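Local structure of poly-gamma-glutamate hydrolase (Bacillus phage phiNIT1, 3A9L) at the interface of chains A and B. The protein is a zinc peptidase of a bacteriophage that hydrolyses the gamma-glutamyl linkages of bacterial poly-gamma-glutamate. Numbering follows the deposited sequence. Chains: chain A/B, Poly-gamma-glutamate hydrolase.

The interface of chains A and B. Residues chain A 19-20, 24-25; chain B 28-30.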
loop_
_atom_site.group_PDB
_atom_site.type_symbol
_atom_site.label_atom_id
_atom_site.label_comp_id
_atom_site.label_asym_id
_atom_site.label_seq_id
_atom_site.Cartn_x
_atom_site.Cartn_y
_atom_site.Cartn_z
ATOM N N VAL A 19 12.029 -0.051 -10.065
ATOM C CA VAL A 19 10.687 -0.078 -9.497
ATOM C C VAL A 19 9.730 0.722 -10.375
ATOM O O VAL A 19 10.114 1.750 -10.968
ATOM C CB VAL A 19 10.682 0.368 -8.048
ATOM C CG1 VAL A 19 11.094 1.822 -7.930
ATOM C CG2 VAL A 19 9.312 0.111 -7.407
ATOM N N GLY A 20 8.511 0.227 -10.489
ATOM C CA GLY A 20 7.499 0.851 -11.339
ATOM C C GLY A 20 7.707 0.591 -12.832
ATOM O O GLY A 20 6.904 1.062 -13.651
ATOM N N ASN A 24 6.242 -3.482 -8.780
ATOM C CA ASN A 24 5.769 -2.528 -7.771
ATOM C C ASN A 24 5.439 -3.262 -6.447
ATOM O O ASN A 24 5.359 -4.496 -6.414
ATOM C CB ASN A 24 4.655 -1.594 -8.317
ATOM C CG ASN A 24 3.269 -2.244 -8.416
ATOM O OD1 ASN A 24 2.937 -3.203 -7.735
ATOM N ND2 ASN A 24 2.441 -1.656 -9.240
ATOM N N ILE A 25 5.306 -2.497 -5.362
ATOM C CA ILE A 25 4.873 -3.038 -4.088
ATOM C C ILE A 25 3.640 -2.266 -3.584
ATOM O O ILE A 25 3.590 -1.011 -3.624
ATOM C CB ILE A 25 6.000 -2.982 -3.023
ATOM C CG1 ILE A 25 7.365 -3.429 -3.613
ATOM C CG2 ILE A 25 5.624 -3.861 -1.807
ATOM C CD1 ILE A 25 8.536 -3.326 -2.642
ATOM N N LYS B 28 2.152 2.418 -1.865
ATOM C CA LYS B 28 2.281 1.903 -3.228
ATOM C C LYS B 28 3.596 2.394 -3.764
ATOM O O LYS B 28 3.706 3.562 -4.130
ATOM C CB LYS B 28 1.160 2.391 -4.159
ATOM C CG LYS B 28 1.150 1.640 -5.542
ATOM C CD LYS B 28 0.151 2.206 -6.491
ATOM C CE LYS B 28 -0.238 1.201 -7.593
ATOM N NZ LYS B 28 -1.070 1.869 -8.631
ATOM N N ARG B 29 4.581 1.503 -3.819
ATOM C CA ARG B 29 5.916 1.837 -4.287
ATOM C C ARG B 29 6.037 1.519 -5.774
ATOM O O ARG B 29 6.056 0.332 -6.186
ATOM C CB ARG B 29 6.984 1.072 -3.513
ATOM C CG ARG B 29 8.389 1.709 -3.734
ATOM C CD ARG B 29 9.511 0.799 -3.314
ATOM N NE ARG B 29 10.786 1.218 -3.930
ATOM C CZ ARG B 29 11.939 0.537 -3.882
ATOM N NH1 ARG B 29 12.036 -0.605 -3.222
ATOM N NH2 ARG B 29 13.023 1.015 -4.491
ATOM N N GLN B 30 6.096 2.573 -6.578
ATOM C CA GLN B 30 6.016 2.371 -8.031
ATOM C C GLN B 30 6.843 3.392 -8.847
ATOM O O GLN B 30 6.698 3.485 -10.072
ATOM C CB GLN B 30 4.555 2.329 -8.467
ATOM C CG GLN B 30 3.845 3.700 -8.323
ATOM C CD GLN B 30 2.465 3.766 -8.909
ATOM O OE1 GLN B 30 1.981 2.813 -9.504
ATOM N NE2 GLN B 30 1.792 4.926 -8.731
HETATM O O HOH W 1 2.805 0.569 -10.807
#
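A:Ile25 and B:Arg29 pair through their backbones where strand 23-29 of one chain runs antiparallel to strand 23-29 of the other. Two reciprocal hydrogen bonds make this an antiparallel beta bridge. B:Arg29 N donates to A:Ile25 O at 2.7 Å. A:Ile25 N returns a bond to B:Arg29 O at 3.0 Å, and both bonds are fairly straight at the hydrogen.

Packing is tight around this pair. The B:Arg29 carbonyl oxygen that accepts the bond also faces A:Asn24 CB at 3.2 Å and the A:Val19 methyl CG2 at 3.5 Å. Chain A therefore meets this oxygen with the A:Ile25 N-H and with the aliphatic carbons of A:Asn24 and A:Val19. In A:Val19, CG1 sits between the backbone N and the carbonyl carbon (chi1 65°), which puts CG2 anti to N and pointing at B:Arg29. The B:Arg29 side chain, extended from CG to NE with CG also anti to its N (chi1 -164°), passes the valine at about a right angle. Its NE comes to 3.9 Å from A:Val19 CG2, while NH2 lies near CG1; this is van der Waals contact with the aliphatic branch, not a polar grip on the guanidinium group.

On the opposite flank from the arginine the fit is looser and hydrated. A:Asn24 CB still meets B:Gln30 CB at 3.9 Å, but the amide ends are linked by a water, 2.7 Å from A:Asn24 ND2 and 2.7 Å from B:Gln30 OE1. B:Lys28 NZ adds at most a weak bond to that same OE1.

Because the interface is two-fold symmetric, the bridge recurs with the chains exchanged. The site thus joins two edge strands across the deposited dimer, although the structure alone does not show that this dimer is the functional form.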